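Local structure of ribonuclease mar1, putative (Trypanosoma cruzi, 1YZV) at residues Y63-Q68 with I80-D85; K92-L97 with H121-Q126; P103-P108 with L132-K137; A141-G146 with S171-I176. The protein is of unknown function but belongs to the isochorismatase family and is probably a hydrolase, possibly a ribonuclease. One frame throughout, in Å; residues are numbered along the deposited sequence.

Interaction 1: Y63-Q68 with I80-D85; sequences YIVTEQ and IRLPPD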
loop_
_atom_site.group_PDB
_atom_site.type_symbol
_atom_site.label_atom_id
_atom_site.label_comp_id
_atom_site.label_asym_id
_atom_site.label_seq_id
_atom_site.Cartn_x
_atom_site.Cartn_y
_atom_site.Cartn_z
ATOM N N TYR A 63 21.279 -23.085 -2.501
ATOM C CA TYR A 63 21.057 -22.220 -3.676
ATOM C C TYR A 63 20.415 -23.067 -4.779
ATOM O O TYR A 63 21.067 -23.966 -5.350
ATOM C CB TYR A 63 22.411 -21.634 -4.134
ATOM C CG TYR A 63 22.356 -20.394 -4.989
ATOM C CD1 TYR A 63 22.052 -20.472 -6.361
ATOM C CD2 TYR A 63 22.581 -19.136 -4.444
ATOM C CE1 TYR A 63 21.957 -19.343 -7.144
ATOM C CE2 TYR A 63 22.517 -17.988 -5.253
ATOM C CZ TYR A 63 22.235 -18.116 -6.613
ATOM O OH TYR A 63 22.174 -16.996 -7.411
ATOM N N ILE A 64 19.167 -22.723 -5.092
ATOM C CA ILE A 64 18.308 -23.428 -6.014
ATOM C C ILE A 64 17.966 -22.571 -7.219
ATOM O O ILE A 64 17.514 -21.423 -7.085
ATOM C CB ILE A 64 16.991 -23.872 -5.282
ATOM C CG1 ILE A 64 17.408 -24.654 -4.044
ATOM C CG2 ILE A 64 16.049 -24.600 -6.250
ATOM C CD1 ILE A 64 16.372 -25.381 -3.385
ATOM N N VAL A 65 18.285 -23.104 -8.397
ATOM C CA VAL A 65 18.048 -22.439 -9.675
ATOM C C VAL A 65 17.055 -23.268 -10.493
ATOM O O VAL A 65 17.180 -24.509 -10.607
ATOM C CB VAL A 65 19.352 -22.305 -10.478
ATOM C CG1 VAL A 65 19.129 -21.480 -11.722
ATOM C CG2 VAL A 65 20.474 -21.705 -9.594
ATOM N N THR A 66 16.058 -22.594 -11.055
ATOM C CA THR A 66 15.213 -23.233 -12.056
ATOM C C THR A 66 15.380 -22.552 -13.410
ATOM O O THR A 66 15.826 -21.409 -13.514
ATOM C CB THR A 66 13.733 -23.220 -11.664
ATOM O OG1 THR A 66 13.303 -21.862 -11.419
ATOM C CG2 THR A 66 13.527 -24.095 -10.447
ATOM N N GLU A 67 15.126 -23.330 -14.450
ATOM C CA GLU A 67 15.096 -22.835 -15.804
ATOM C C GLU A 67 13.812 -23.301 -16.414
ATOM O O GLU A 67 13.515 -24.512 -16.424
ATOM C CB GLU A 67 16.303 -23.362 -16.556
ATOM C CG GLU A 67 17.639 -22.922 -15.934
ATOM C CD GLU A 67 18.891 -23.487 -16.607
ATOM O OE1 GLU A 67 18.793 -24.540 -17.252
ATOM O OE2 GLU A 67 20.012 -22.925 -16.379
ATOM N N GLN A 68 13.039 -22.351 -16.904
ATOM C CA GLN A 68 11.784 -22.635 -17.600
ATOM C C GLN A 68 12.083 -23.051 -19.034
ATOM O O GLN A 68 12.797 -22.349 -19.747
ATOM C CB GLN A 68 10.887 -21.411 -17.633
ATOM C CG GLN A 68 9.575 -21.595 -18.347
ATOM C CD GLN A 68 8.549 -22.370 -17.537
ATOM O OE1 GLN A 68 8.727 -22.586 -16.329
ATOM N NE2 GLN A 68 7.422 -22.710 -18.179
ATOM N N ILE A 80 25.744 -14.808 -14.647
ATOM C CA ILE A 80 25.617 -15.277 -13.279
ATOM C C ILE A 80 26.697 -16.300 -12.996
ATOM O O ILE A 80 26.826 -17.265 -13.730
ATOM C CB ILE A 80 24.199 -15.885 -13.007
ATOM C CG1 ILE A 80 23.140 -14.805 -13.168
ATOM C CG2 ILE A 80 24.126 -16.512 -11.602
ATOM C CD1 ILE A 80 21.666 -15.311 -13.053
ATOM N N ARG A 81 27.421 -16.121 -11.897
ATOM C CA ARG A 81 28.429 -17.075 -11.470
ATOM C C ARG A 81 27.834 -17.962 -10.412
ATOM O O ARG A 81 27.745 -17.560 -9.252
ATOM C CB ARG A 81 29.663 -16.345 -10.909
ATOM C CG ARG A 81 30.369 -15.469 -11.953
ATOM C CD ARG A 81 31.516 -14.660 -11.318
ATOM N NE ARG A 81 32.113 -13.714 -12.271
ATOM C CZ ARG A 81 33.069 -14.019 -13.168
ATOM N NH1 ARG A 81 33.569 -15.260 -13.255
ATOM N NH2 ARG A 81 33.531 -13.075 -13.999
ATOM N N LEU A 82 27.235 -19.074 -10.831
ATOM C CA LEU A 82 26.525 -19.909 -9.894
ATOM C C LEU A 82 27.516 -20.480 -8.905
ATOM O O LEU A 82 28.639 -20.840 -9.289
ATOM C CB LEU A 82 25.849 -21.065 -10.632
ATOM C CG LEU A 82 24.678 -20.634 -11.516
ATOM C CD1 LEU A 82 24.200 -21.831 -12.316
ATOM C CD2 LEU A 82 23.586 -20.024 -10.653
ATOM N N PRO A 83 27.102 -20.647 -7.652
ATOM C CA PRO A 83 27.989 -21.406 -6.760
ATOM C C PRO A 83 28.199 -22.831 -7.264
ATOM O O PRO A 83 27.290 -23.378 -7.920
ATOM C CB PRO A 83 27.223 -21.434 -5.428
ATOM C CG PRO A 83 26.068 -20.579 -5.587
ATOM C CD PRO A 83 25.842 -20.276 -7.007
ATOM N N PRO A 84 29.328 -23.470 -6.881
ATOM C CA PRO A 84 29.605 -24.815 -7.412
ATOM C C PRO A 84 28.607 -25.857 -6.921
ATOM O O PRO A 84 28.343 -26.793 -7.628
ATOM C CB PRO A 84 31.026 -25.125 -6.931
ATOM C CG PRO A 84 31.390 -24.055 -5.949
ATOM C CD PRO A 84 30.476 -22.905 -6.129
ATOM N N ASP A 85 27.953 -25.595 -5.790
ATOM C CA ASP A 85 26.934 -26.482 -5.262
ATOM C C ASP A 85 25.480 -26.043 -5.520
ATOM O O ASP A 85 24.558 -26.522 -4.878
ATOM C CB ASP A 85 27.189 -26.737 -3.759
ATOM C CG ASP A 85 27.098 -25.464 -2.902
ATOM O OD1 ASP A 85 26.910 -24.347 -3.432
ATOM O OD2 ASP A 85 27.247 -25.579 -1.671
HETATM O O HOH W 1 23.235 -25.245 -2.670
#

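Interaction 2: K92-L97 with H121-Q126; sequences KRFAML and HVCILQ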
loop_
_atom_site.group_PDB
_atom_site.type_symbol
_atom_site.label_atom_id
_atom_site.label_comp_id
_atom_site.label_asym_id
_atom_site.label_seq_id
_atom_site.Cartn_x
_atom_site.Cartn_y
_atom_site.Cartn_z
ATOM N N LYS A 92 8.503 -26.856 -16.515
ATOM C CA LYS A 92 7.423 -26.245 -17.246
ATOM C C LYS A 92 6.368 -25.651 -16.302
ATOM O O LYS A 92 5.651 -24.759 -16.708
ATOM C CB LYS A 92 6.791 -27.264 -18.185
ATOM C CG LYS A 92 7.787 -27.677 -19.287
ATOM C CD LYS A 92 7.080 -28.215 -20.497
ATOM C CE LYS A 92 8.084 -28.691 -21.562
ATOM N NZ LYS A 92 8.789 -29.953 -21.113
ATOM N N ARG A 93 6.303 -26.113 -15.048
ATOM C CA ARG A 93 5.449 -25.483 -14.031
ATOM C C ARG A 93 5.936 -24.042 -13.766
ATOM O O ARG A 93 7.143 -23.767 -13.838
ATOM C CB ARG A 93 5.484 -26.293 -12.739
ATOM C CG ARG A 93 4.480 -25.803 -11.668
ATOM C CD ARG A 93 4.728 -26.393 -10.315
ATOM N NE ARG A 93 4.704 -27.845 -10.333
ATOM C CZ ARG A 93 4.478 -28.619 -9.274
ATOM N NH1 ARG A 93 4.258 -28.091 -8.060
ATOM N NH2 ARG A 93 4.560 -29.932 -9.416
ATOM N N PHE A 94 5.022 -23.093 -13.522
ATOM C CA PHE A 94 5.477 -21.703 -13.363
ATOM C C PHE A 94 6.120 -21.557 -11.971
ATOM O O PHE A 94 7.276 -21.132 -11.855
ATOM C CB PHE A 94 4.350 -20.709 -13.604
ATOM C CG PHE A 94 3.772 -20.787 -14.982
ATOM C CD1 PHE A 94 4.594 -20.947 -16.086
ATOM C CD2 PHE A 94 2.413 -20.751 -15.167
ATOM C CE1 PHE A 94 4.058 -21.079 -17.360
ATOM C CE2 PHE A 94 1.859 -20.764 -16.427
ATOM C CZ PHE A 94 2.692 -21.000 -17.540
ATOM N N ALA A 95 5.443 -22.064 -10.953
ATOM C CA ALA A 95 6.066 -22.172 -9.596
ATOM C C ALA A 95 7.296 -23.101 -9.573
ATOM O O ALA A 95 7.328 -24.139 -10.239
ATOM C CB ALA A 95 5.051 -22.604 -8.580
ATOM N N MET A 96 8.285 -22.759 -8.735
ATOM C CA MET A 96 9.552 -23.465 -8.687
ATOM C C MET A 96 9.457 -24.766 -7.894
ATOM O O MET A 96 10.396 -25.565 -7.962
ATOM C CB MET A 96 10.653 -22.597 -8.073
ATOM C CG MET A 96 10.999 -21.375 -8.888
ATOM S SD MET A 96 12.208 -20.362 -8.009
ATOM C CE MET A 96 13.628 -21.439 -7.926
ATOM N N LEU A 97 8.297 -25.066 -7.302
ATOM C CA LEU A 97 8.205 -26.141 -6.301
ATOM C C LEU A 97 7.886 -27.473 -6.931
ATOM O O LEU A 97 6.894 -28.148 -6.593
ATOM C CB LEU A 97 7.202 -25.791 -5.188
ATOM C CG LEU A 97 7.695 -24.700 -4.245
ATOM C CD1 LEU A 97 6.576 -24.418 -3.271
ATOM C CD2 LEU A 97 8.920 -25.174 -3.476
ATOM N N HIS A 121 5.364 -11.428 -12.110
ATOM C CA HIS A 121 3.939 -11.688 -12.083
ATOM C C HIS A 121 3.568 -13.096 -12.472
ATOM O O HIS A 121 2.380 -13.453 -12.520
ATOM C CB HIS A 121 3.199 -10.686 -12.976
ATOM C CG HIS A 121 3.547 -10.788 -14.426
ATOM N ND1 HIS A 121 4.829 -10.608 -14.892
ATOM C CD2 HIS A 121 2.784 -11.090 -15.514
ATOM C CE1 HIS A 121 4.856 -10.863 -16.189
ATOM N NE2 HIS A 121 3.618 -11.077 -16.605
ATOM N N VAL A 122 4.568 -13.902 -12.805
ATOM C CA VAL A 122 4.315 -15.304 -13.190
ATOM C C VAL A 122 5.036 -16.304 -12.296
ATOM O O VAL A 122 4.561 -16.652 -11.214
ATOM C CB VAL A 122 4.588 -15.548 -14.697
ATOM C CG1 VAL A 122 4.247 -17.003 -15.112
ATOM C CG2 VAL A 122 3.726 -14.585 -15.529
ATOM N N CYS A 123 6.267 -16.630 -12.631
ATOM C CA CYS A 123 7.007 -17.610 -11.833
ATOM C C CYS A 123 7.324 -17.167 -10.397
ATOM O O CYS A 123 7.173 -17.940 -9.446
ATOM C CB CYS A 123 8.242 -18.095 -12.646
ATOM S SG CYS A 123 7.700 -19.028 -14.259
ATOM N N ILE A 124 7.692 -15.902 -10.194
ATOM C CA ILE A 124 7.965 -15.434 -8.871
ATOM C C ILE A 124 6.696 -15.405 -8.005
ATOM O O ILE A 124 6.697 -15.885 -6.876
ATOM C CB ILE A 124 8.574 -14.015 -8.869
ATOM C CG1 ILE A 124 9.829 -13.983 -9.714
ATOM C CG2 ILE A 124 8.745 -13.479 -7.427
ATOM C CD1 ILE A 124 10.956 -14.458 -9.039
ATOM N N LEU A 125 5.668 -14.731 -8.489
ATOM C CA LEU A 125 4.393 -14.697 -7.827
ATOM C C LEU A 125 3.885 -16.086 -7.420
ATOM O O LEU A 125 3.417 -16.266 -6.288
ATOM C CB LEU A 125 3.353 -14.042 -8.733
ATOM C CG LEU A 125 1.950 -13.877 -8.140
ATOM C CD1 LEU A 125 1.991 -13.002 -6.918
ATOM C CD2 LEU A 125 0.937 -13.343 -9.170
ATOM N N GLN A 126 3.786 -16.990 -8.391
ATOM C CA GLN A 126 3.286 -18.324 -8.127
ATOM C C GLN A 126 4.163 -19.165 -7.168
ATOM O O GLN A 126 3.650 -19.966 -6.403
ATOM C CB GLN A 126 2.988 -19.100 -9.434
ATOM C CG GLN A 126 1.970 -18.349 -10.288
ATOM C CD GLN A 126 1.399 -19.125 -11.411
ATOM O OE1 GLN A 126 1.298 -20.367 -11.355
ATOM N NE2 GLN A 126 0.997 -18.405 -12.463
HETATM O O HOH W 2 2.612 -22.802 -11.072
#

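Interaction 3: P103-P108 with L132-K137; sequences PLVDLP and LDMKKK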
loop_
_atom_site.group_PDB
_atom_site.type_symbol
_atom_site.label_atom_id
_atom_site.label_comp_id
_atom_site.label_asym_id
_atom_site.label_seq_id
_atom_site.Cartn_x
_atom_site.Cartn_y
_atom_site.Cartn_z
ATOM N N PRO A 103 12.516 -32.001 -2.026
ATOM C CA PRO A 103 13.429 -32.558 -1.011
ATOM C C PRO A 103 14.525 -31.588 -0.511
ATOM O O PRO A 103 15.310 -31.925 0.406
ATOM C CB PRO A 103 14.094 -33.737 -1.730
ATOM C CG PRO A 103 13.332 -33.927 -3.028
ATOM C CD PRO A 103 12.712 -32.618 -3.348
ATOM N N LEU A 104 14.631 -30.431 -1.154
ATOM C CA LEU A 104 15.599 -29.406 -0.757
ATOM C C LEU A 104 15.024 -28.376 0.195
ATOM O O LEU A 104 15.777 -27.761 0.945
ATOM C CB LEU A 104 16.155 -28.695 -1.995
ATOM C CG LEU A 104 17.465 -29.177 -2.634
ATOM C CD1 LEU A 104 17.813 -30.555 -2.332
ATOM C CD2 LEU A 104 17.442 -28.943 -4.142
ATOM N N VAL A 105 13.712 -28.182 0.166
ATOM C CA VAL A 105 13.059 -27.143 0.947
ATOM C C VAL A 105 11.969 -27.680 1.859
ATOM O O VAL A 105 11.626 -27.042 2.848
ATOM C CB VAL A 105 12.455 -26.048 -0.026
ATOM C CG1 VAL A 105 11.343 -26.611 -0.908
ATOM C CG2 VAL A 105 11.928 -24.862 0.734
ATOM N N ASP A 106 11.368 -28.822 1.510
ATOM C CA ASP A 106 10.314 -29.419 2.357
ATOM C C ASP A 106 10.960 -30.140 3.550
ATOM O O ASP A 106 10.745 -31.328 3.758
ATOM C CB ASP A 106 9.471 -30.392 1.532
ATOM C CG ASP A 106 8.185 -30.815 2.211
ATOM O OD1 ASP A 106 7.627 -30.072 3.063
ATOM O OD2 ASP A 106 7.655 -31.854 1.761
ATOM N N LEU A 107 11.797 -29.425 4.286
ATOM C CA LEU A 107 12.457 -29.925 5.518
ATOM C C LEU A 107 12.189 -28.881 6.595
ATOM O O LEU A 107 12.230 -27.698 6.311
ATOM C CB LEU A 107 13.971 -30.055 5.302
ATOM C CG LEU A 107 14.451 -30.965 4.155
ATOM C CD1 LEU A 107 15.903 -30.704 3.739
ATOM C CD2 LEU A 107 14.279 -32.423 4.569
ATOM N N PRO A 108 11.895 -29.300 7.836
ATOM C CA PRO A 108 11.575 -28.332 8.891
ATOM C C PRO A 108 12.686 -27.285 9.178
ATOM O O PRO A 108 12.368 -26.155 9.478
ATOM C CB PRO A 108 11.312 -29.234 10.114
ATOM C CG PRO A 108 12.091 -30.407 9.883
ATOM C CD PRO A 108 11.920 -30.668 8.382
ATOM N N LEU A 132 3.985 -20.120 0.507
ATOM C CA LEU A 132 3.084 -19.752 1.583
ATOM C C LEU A 132 2.167 -20.919 1.919
ATOM O O LEU A 132 1.874 -21.148 3.094
ATOM C CB LEU A 132 2.259 -18.530 1.238
ATOM C CG LEU A 132 2.939 -17.152 1.305
ATOM C CD1 LEU A 132 1.922 -16.110 0.924
ATOM C CD2 LEU A 132 3.503 -16.911 2.719
ATOM N N ASP A 133 1.746 -21.663 0.906
ATOM C CA ASP A 133 0.985 -22.871 1.154
ATOM C C ASP A 133 1.742 -23.899 1.970
ATOM O O ASP A 133 1.106 -24.704 2.615
ATOM C CB ASP A 133 0.531 -23.530 -0.145
ATOM C CG ASP A 133 -0.608 -22.796 -0.789
ATOM O OD1 ASP A 133 -1.331 -22.089 -0.049
ATOM O OD2 ASP A 133 -0.792 -22.938 -2.027
ATOM N N MET A 134 3.064 -23.944 1.855
ATOM C CA MET A 134 3.907 -24.847 2.655
ATOM C C MET A 134 4.283 -24.294 4.041
ATOM O O MET A 134 5.144 -24.858 4.716
ATOM C CB MET A 134 5.215 -25.092 1.916
ATOM C CG MET A 134 5.058 -25.875 0.662
ATOM S SD MET A 134 6.571 -25.962 -0.297
ATOM C CE MET A 134 7.629 -26.843 0.843
ATOM N N LYS A 135 3.739 -23.125 4.382
ATOM C CA LYS A 135 3.985 -22.428 5.642
ATOM C C LYS A 135 5.450 -22.041 5.808
ATOM O O LYS A 135 5.977 -22.024 6.912
ATOM C CB LYS A 135 3.442 -23.226 6.837
ATOM C CG LYS A 135 1.928 -23.502 6.737
ATOM C CD LYS A 135 1.442 -24.283 7.968
ATOM C CE LYS A 135 0.013 -24.921 7.803
ATOM N NZ LYS A 135 -0.319 -25.947 8.913
ATOM N N LYS A 136 6.089 -21.655 4.704
ATOM C CA LYS A 136 7.433 -21.113 4.754
ATOM C C LYS A 136 7.356 -19.575 4.765
ATOM O O LYS A 136 6.425 -18.989 4.222
ATOM C CB LYS A 136 8.239 -21.586 3.545
ATOM C CG LYS A 136 8.300 -23.110 3.325
ATOM C CD LYS A 136 9.048 -23.799 4.437
ATOM C CE LYS A 136 9.175 -25.294 4.211
ATOM N NZ LYS A 136 10.077 -25.919 5.260
ATOM N N LYS A 137 8.373 -18.941 5.325
ATOM C CA LYS A 137 8.582 -17.497 5.207
ATOM C C LYS A 137 9.223 -17.272 3.865
ATOM O O LYS A 137 10.068 -18.064 3.427
ATOM C CB LYS A 137 9.523 -16.991 6.330
ATOM C CG LYS A 137 9.833 -15.442 6.247
ATOM C CD LYS A 137 10.745 -14.987 7.402
ATOM C CE LYS A 137 9.977 -14.798 8.738
ATOM N NZ LYS A 137 10.858 -15.092 9.936
HETATM O O HOH W 3 8.687 -28.429 5.310
HETATM O O HOH W 4 9.759 -24.996 7.902
#

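Interaction 4: A141-G146 with S171-I176; sequences AVDGCG and STSESI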
loop_
_atom_site.group_PDB
_atom_site.type_symbol
_atom_site.label_atom_id
_atom_site.label_comp_id
_atom_site.label_asym_id
_atom_site.label_seq_id
_atom_site.Cartn_x
_atom_site.Cartn_y
_atom_site.Cartn_z
ATOM N N ALA A 141 13.202 -10.364 -3.139
ATOM C CA ALA A 141 14.204 -9.307 -3.353
ATOM C C ALA A 141 13.792 -8.528 -4.575
ATOM O O ALA A 141 14.133 -8.905 -5.700
ATOM C CB ALA A 141 15.602 -9.898 -3.547
ATOM N N VAL A 142 13.031 -7.465 -4.374
ATOM C CA VAL A 142 12.435 -6.753 -5.506
ATOM C C VAL A 142 13.436 -6.235 -6.536
ATOM O O VAL A 142 13.127 -6.156 -7.750
ATOM C CB VAL A 142 11.458 -5.604 -5.012
ATOM C CG1 VAL A 142 12.158 -4.490 -4.264
ATOM C CG2 VAL A 142 10.627 -5.006 -6.190
ATOM N N ASP A 143 14.611 -5.815 -6.055
ATOM C CA ASP A 143 15.689 -5.297 -6.919
ATOM C C ASP A 143 16.305 -6.351 -7.835
ATOM O O ASP A 143 16.941 -5.982 -8.823
ATOM C CB ASP A 143 16.816 -4.544 -6.120
ATOM C CG ASP A 143 17.498 -5.398 -5.006
ATOM O OD1 ASP A 143 16.790 -6.145 -4.308
ATOM O OD2 ASP A 143 18.737 -5.225 -4.755
ATOM N N GLY A 144 15.975 -7.625 -7.598
ATOM C CA GLY A 144 16.377 -8.759 -8.445
ATOM C C GLY A 144 15.200 -9.424 -9.177
ATOM O O GLY A 144 15.306 -10.553 -9.652
ATOM N N CYS A 145 14.054 -8.746 -9.179
ATOM C CA CYS A 145 12.841 -9.173 -9.905
ATOM C C CYS A 145 12.525 -8.279 -11.082
ATOM O O CYS A 145 12.786 -7.073 -11.057
ATOM C CB CYS A 145 11.610 -9.225 -8.965
ATOM S SG CYS A 145 11.699 -10.441 -7.702
ATOM N N GLY A 146 11.932 -8.879 -12.117
ATOM C CA GLY A 146 11.539 -8.138 -13.276
ATOM C C GLY A 146 10.521 -8.856 -14.110
ATOM O O GLY A 146 10.429 -10.118 -14.047
ATOM N N SER A 171 11.355 -7.112 0.125
ATOM C CA SER A 171 12.530 -6.395 0.628
ATOM C C SER A 171 13.515 -6.191 -0.523
ATOM O O SER A 171 13.128 -6.249 -1.702
ATOM C CB SER A 171 13.144 -7.171 1.817
ATOM O OG SER A 171 14.075 -6.392 2.548
ATOM N N THR A 172 14.708 -5.707 -0.197
ATOM C CA THR A 172 15.784 -5.551 -1.204
ATOM C C THR A 172 16.972 -6.398 -0.788
ATOM O O THR A 172 17.168 -6.638 0.390
ATOM C CB THR A 172 16.215 -4.075 -1.386
ATOM O OG1 THR A 172 16.625 -3.545 -0.130
ATOM C CG2 THR A 172 15.079 -3.240 -1.952
ATOM N N SER A 173 17.855 -6.716 -1.742
ATOM C CA SER A 173 19.008 -7.590 -1.460
ATOM C C SER A 173 19.907 -7.076 -0.326
ATOM O O SER A 173 20.340 -7.850 0.558
ATOM C CB SER A 173 19.804 -7.854 -2.760
ATOM O OG SER A 173 20.374 -6.642 -3.325
ATOM N N GLU A 174 20.106 -5.765 -0.254
ATOM C CA GLU A 174 20.980 -5.243 0.789
ATOM C C GLU A 174 20.336 -5.392 2.188
ATOM O O GLU A 174 21.000 -5.811 3.141
ATOM C CB GLU A 174 21.352 -3.778 0.513
ATOM C CG GLU A 174 22.369 -3.285 1.501
ATOM C CD GLU A 174 22.932 -1.941 1.130
ATOM O OE1 GLU A 174 23.801 -1.890 0.225
ATOM O OE2 GLU A 174 22.516 -0.976 1.786
ATOM N N SER A 175 19.028 -5.161 2.251
ATOM C CA SER A 175 18.265 -5.307 3.455
ATOM C C SER A 175 18.244 -6.755 3.891
ATOM O O SER A 175 18.532 -7.036 5.053
ATOM C CB SER A 175 16.860 -4.802 3.264
ATOM O OG SER A 175 16.197 -4.679 4.497
ATOM N N ILE A 176 18.138 -7.638 2.900
ATOM C CA ILE A 176 18.106 -9.085 3.130
ATOM C C ILE A 176 19.455 -9.578 3.711
ATOM O O ILE A 176 19.481 -10.243 4.768
ATOM C CB ILE A 176 17.698 -9.812 1.860
ATOM C CG1 ILE A 176 16.210 -9.572 1.591
ATOM C CG2 ILE A 176 18.055 -11.305 1.877
ATOM C CD1 ILE A 176 15.789 -9.814 0.158
HETATM O O HOH W 5 19.616 -3.616 -2.373
#

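Interaction 1: Y63-Q68 with I80-D85
With Tyr63 CG anti to its backbone N (chi1 -160°), the phenol ring leaves strand 61-68 on the side where Pro83 and Leu82 pass. Leu82 chi1 (-70°) sets CG beside the backbone N; beyond it, the CD2 branch makes the contact. The ring of Pro83 lies over one face of the phenol. Its CD is above the ring centre, 3.9 Å from the Tyr63 centroid and only 12° off the normal, which makes a CH-pi contact, while Pro83 CG sits 3.8 Å from Tyr63 CG, nearer the root of the ring. Leu82 CD2 comes in obliquely at Tyr63 CE1 (3.9 Å) and also reaches Val65 CG2 at 3.7 Å, so one methyl touches both side chains. No direct hydrogen bond joins the segments. A water accepts from Tyr63 N at 2.9 Å and donates to Asp85 O at the same distance, bridging the two backbones beyond the apolar patch. The polar ends are held from elsewhere: Tyr63 OH bonds to Ala46 O and Asp85 OD1 to His53 NE2, both on helix 39-56, while Val88 of strand 87-91 packs on Leu82. The loop thus packs against strand 61-68, within the connection that leads on to strand 87-91, its neighbour in the parallel sheet of the Rossmann-like isochorismatase fold.

Interaction 2: K92-L97 with H121-Q126
The loop 92-97 passes close beside the early turns of helix 120-133, with Phe94 CA 4.6 Å from Cys123 CA, yet no direct hydrogen bond crosses between them. Val122 CG1 lies over one face of the Phe94 ring, displaced toward the rim and 3.8 Å from Phe94 CG, giving a CH-pi contact. Gln126, its chain extended beyond CG, runs alongside the phenylalanine in the same direction. Its amide is turned 89° to the ring, with OE1 at the ring edge in plane and NE2 3.8 Å from Phe94 CD2. Both ends of that amide are occupied, which fixes its rotation: a water donates to Gln126 OE1 (2.8 Å) and accepts from Ala95 N (2.9 Å), and NE2 bonds to Met178 O of the second subunit. Cys123 SG, anti to its carbonyl carbon (chi1 -64°), comes within 3.2 Å of Phe94 O and stands obliquely to the aromatic ring, a sulfur-aromatic contact 5.2 Å from the centroid. Ala95 CB packs further along the helix, 3.7 Å from Gln126 O. Phe94 O also receives a hydrogen bond from Lys91 NZ, and Cys123 touches Asp27. An aspartate, a lysine and a cysteine gathered at the C-terminal edge of a parallel sheet are consistent with the active-site pocket of isochorismatase-family hydrolases, here bordered by a neighbouring subunit.

Interaction 3: P103-P108 with L132-K137
A surface contact between Val105, Asp106 and Leu107 on one side and Met134 and Lys136 on the other joins the end of the short helix 102-105 to the end of helix 120-133, at the side of the sheet where strands 110-118 and 137-146 begin. It is chiefly polar and centred on one ammonium group. Lys136, bent where chi2 (-66°) places CD, brings NZ to Val105 O at 3.1 Å, nearly along the C=O axis with an angle of 164°; Val110 O accepts a hydrogen bond too. Leu107 O is 3.0 Å from Lys136 NZ. One water links NZ to Asp106 OD1, another to Pro108 O. These acceptors outnumber the three N-H of the ammonium, so the bonds are probably shared or alternate. Asp106 OD1 and Lys136 NZ, 5.3 Å apart, thus meet through water. Apolar packing is slight: Met134 CE, at the end of a chain bent at chi3, lies 4.1 Å from Val105 CG1. Asp106 OD1 also neighbours this methyl. Asp106 centres an inverse gamma turn, whose weak bond from Leu107 N also uses Val105 O. On the facing side, Lys135, the first residue past the helix, has positive phi and completes a Schellman motif, just before strand 137-146 of this alpha/beta fold.

Interaction 4: A141-G146 with S171-I176
Hydrogen bonds dominate between Asp143 and the start of helix 173-181. Ser173 grips the carboxylate twice: its backbone N gives Asp143 OD1 a bond of 2.8 Å from the syn side, 17° out of the carboxylate plane, and its OG donates to the syn lone pair of Asp143 OD2 at 2.6 Å. A water donates to Asp143 OD2 and accepts from Glu174 N at 3.1 Å, carrying the reach of the carboxylate to the next helical N-H. His200 NE2 adds a bond to OD2, and Arg48 NH1 one to Ser173 OG; the positive helix end and these neighbours would probably favour a charged aspartate. Backbone pairing is brief: Val142 N bonds to Ser171 O at 2.9 Å, next to the parallel bridge of Ala141 with Ser171, before strand 137-146 turns its corner at residues 142-144 through two overlapping type I turns. Apolar contacts flank this. Ile176 CD1 touches Ala141 CB at 3.7 Å, and Val142 CG1 lies alongside Thr172 CG2 at 3.9 Å. Thr172 OG1 is bound by Asp152 of the third subunit. Thr172 holds the N-cap position, but the first helical N-H is met by an aspartate from the turn at the corner of strand 137-146. The helix N-terminus is thus tied to the sheet where that strand meets the outermost strand 168-171, in the alpha/beta fold of the isochorismatase family.

In the fold
Interactions 1, 2 and 4 are buried and interaction 3 lies at the surface. The chemistry follows: interaction 1 is apolar packing with one bridging water, interaction 2 mixes aromatic, sulfur and amide contacts, interaction 3 is a solvated lysine, and interaction 4 is a carboxylate at a helix start. Interactions 2 and 3 both use helix 120-133, near its start and at its end, and meet where Leu97 packs on Met134 and Val105. Gln68 probably hydrogen-bonds to Lys92, joining interactions 1 and 2. Interactions 1 and 4 reach the same sheet on opposite sides of the chain's centre, their own centres about 17 Å apart. Interactions 2 and 4 have the more extensive contacts with neighbouring subunits.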